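Local coordinates for addiction module toxin RelE (Helicobacter pylori, PDB 4LTT), which probably cleaves RNA as the endonuclease toxin of a type II toxin-antitoxin system, in the YafQ branch of the RelE family, at residues D24-E29 against C59-D64. Residues are numbered along the deposited sequence; the frame is centred on the assembly and turned at random.
Sequences DSVLNE and CHIKPD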
loop_
_atom_site.group_PDB
_atom_site.type_symbol
_atom_site.label_atom_id
_atom_site.label_comp_id
_atom_site.label_asym_id
_atom_site.label_seq_id
_atom_site.Cartn_x
_atom_site.Cartn_y
_atom_site.Cartn_z
ATOM N N ASP A 24 -8.976 -4.208 -8.070
ATOM C CA ASP A 24 -7.723 -4.532 -7.404
ATOM C C ASP A 24 -6.698 -5.250 -8.243
ATOM O O ASP A 24 -5.691 -5.753 -7.713
ATOM C CB ASP A 24 -8.045 -5.325 -6.118
ATOM C CG ASP A 24 -8.549 -6.707 -6.372
ATOM O OD1 ASP A 24 -8.799 -7.041 -7.554
ATOM O OD2 ASP A 24 -8.680 -7.474 -5.392
ATOM N N SER A 25 -6.849 -5.274 -9.570
ATOM C CA SER A 25 -5.931 -6.068 -10.374
ATOM C C SER A 25 -4.510 -5.536 -10.333
ATOM O O SER A 25 -3.548 -6.311 -10.159
ATOM C CB SER A 25 -6.475 -6.256 -11.745
ATOM O OG SER A 25 -6.433 -5.107 -12.427
ATOM N N VAL A 26 -4.330 -4.229 -10.480
ATOM C CA VAL A 26 -3.028 -3.672 -10.399
ATOM C C VAL A 26 -2.448 -3.827 -8.975
ATOM O O VAL A 26 -1.245 -4.165 -8.810
ATOM C CB VAL A 26 -3.004 -2.178 -10.853
ATOM C CG1 VAL A 26 -1.642 -1.560 -10.619
ATOM C CG2 VAL A 26 -3.364 -2.159 -12.337
ATOM N N LEU A 27 -3.256 -3.566 -7.972
ATOM C CA LEU A 27 -2.843 -3.782 -6.608
ATOM C C LEU A 27 -2.253 -5.189 -6.414
ATOM O O LEU A 27 -1.222 -5.369 -5.739
ATOM C CB LEU A 27 -3.951 -3.546 -5.597
ATOM C CG LEU A 27 -3.655 -3.844 -4.148
ATOM C CD1 LEU A 27 -2.561 -2.921 -3.599
ATOM C CD2 LEU A 27 -4.925 -3.683 -3.353
ATOM N N ASN A 28 -2.945 -6.224 -6.873
ATOM C CA ASN A 28 -2.460 -7.558 -6.692
ATOM C C ASN A 28 -1.100 -7.758 -7.347
ATOM O O ASN A 28 -0.250 -8.499 -6.803
ATOM C CB ASN A 28 -3.508 -8.590 -7.168
ATOM C CG ASN A 28 -4.673 -8.715 -6.267
ATOM O OD1 ASN A 28 -4.575 -8.452 -5.082
ATOM N ND2 ASN A 28 -5.834 -9.031 -6.854
ATOM N N GLU A 29 -0.933 -7.206 -8.522
ATOM C CA GLU A 29 0.354 -7.313 -9.170
ATOM C C GLU A 29 1.454 -6.610 -8.407
ATOM O O GLU A 29 2.587 -7.119 -8.279
ATOM C CB GLU A 29 0.267 -6.738 -10.574
ATOM C CG GLU A 29 1.504 -6.838 -11.439
ATOM C CD GLU A 29 1.336 -5.933 -12.644
ATOM O OE1 GLU A 29 1.313 -4.689 -12.494
ATOM O OE2 GLU A 29 1.157 -6.420 -13.721
ATOM N N CYS A 59 3.445 3.658 -2.337
ATOM C CA CYS A 59 3.409 3.648 -3.787
ATOM C C CYS A 59 2.000 4.068 -4.193
ATOM O O CYS A 59 1.052 4.102 -3.389
ATOM C CB CYS A 59 3.841 2.319 -4.373
ATOM S SG CYS A 59 2.790 0.943 -3.982
ATOM N N HIS A 60 1.897 4.444 -5.452
ATOM C CA HIS A 60 0.583 4.908 -6.005
ATOM C C HIS A 60 -0.032 3.841 -6.848
ATOM O O HIS A 60 0.524 3.518 -7.919
ATOM C CB HIS A 60 0.807 6.027 -6.968
ATOM C CG HIS A 60 0.984 7.330 -6.373
ATOM N ND1 HIS A 60 1.925 7.619 -5.535
ATOM C CD2 HIS A 60 0.334 8.527 -6.683
ATOM C CE1 HIS A 60 1.873 8.947 -5.253
ATOM N NE2 HIS A 60 0.883 9.463 -5.959
ATOM N N ILE A 61 -1.124 3.307 -6.421
ATOM C CA ILE A 61 -1.902 2.323 -7.231
ATOM C C ILE A 61 -2.716 3.038 -8.315
ATOM O O ILE A 61 -2.765 2.580 -9.473
ATOM C CB ILE A 61 -2.747 1.466 -6.314
ATOM C CG1 ILE A 61 -1.941 0.838 -5.178
ATOM C CG2 ILE A 61 -3.528 0.374 -7.111
ATOM C CD1 ILE A 61 -0.804 -0.079 -5.556
ATOM N N LYS A 62 -3.311 4.156 -7.930
ATOM C CA LYS A 62 -4.023 5.082 -8.808
ATOM C C LYS A 62 -3.663 6.471 -8.231
ATOM O O LYS A 62 -3.236 6.606 -7.128
ATOM C CB LYS A 62 -5.582 4.910 -8.792
ATOM C CG LYS A 62 -6.016 3.482 -8.946
ATOM C CD LYS A 62 -7.379 3.404 -9.612
ATOM C CE LYS A 62 -8.489 4.312 -9.161
ATOM N NZ LYS A 62 -9.808 3.577 -9.258
ATOM N N PRO A 63 -3.995 7.546 -8.978
ATOM C CA PRO A 63 -3.673 8.857 -8.392
ATOM C C PRO A 63 -4.279 9.126 -6.963
ATOM O O PRO A 63 -3.590 9.729 -6.085
ATOM C CB PRO A 63 -4.160 9.855 -9.481
ATOM C CG PRO A 63 -4.214 9.071 -10.735
ATOM C CD PRO A 63 -4.458 7.637 -10.376
ATOM N N ASP A 64 -5.495 8.646 -6.689
ATOM C CA ASP A 64 -6.072 8.823 -5.363
ATOM C C ASP A 64 -6.064 7.560 -4.543
ATOM O O ASP A 64 -6.814 7.463 -3.578
ATOM C CB ASP A 64 -7.510 9.320 -5.460
ATOM C CG ASP A 64 -7.599 10.746 -5.888
ATOM O OD1 ASP A 64 -6.658 11.515 -5.605
ATOM O OD2 ASP A 64 -8.665 11.094 -6.424
#
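The backbones of Leu27 and Ile61 come within 6.2 Å of each other, CA to CA, where the first turn of helix 25-35 passes the corner at which the chain leaves strand 57-60. No hydrogen bond joins the two segments, and the contact is made by apolar side chains. Ile61 points at the helix and uses both of its branches. Its longer branch meets Leu27: Ile61 CD1 lies 3.9 Å from Leu27 CD1, and Ile61 CG1 is 4.1 Å from the same methyl, the two side chains crossing at a slant. The other branch, with CG2 anti to the backbone N of Ile61, is carried to the helix backbone itself, where Ile61 CG2 stands 4.0 Å from Leu27 N. That methyl also has Val26 beside it, in a looser contact of 4.4 Å between Val26 CG1 and Ile61 CG2. Leu27 is buried, touching Phe14 of helix 8-19 as well, whereas Val26 lies nearer the surface and packs on Phe44. Ile61 itself also rests on Val30, one turn further along the helix. Ile61 and Lys62 form the two-residue side of a classic beta bulge against the start of strand 65-72. Leu27 and Ile61 both touch Leu67 of that strand, and the arrangement is helix-on-sheet packing beside a bulged strand corner, part of the alpha/beta core of a RelE-type toxin.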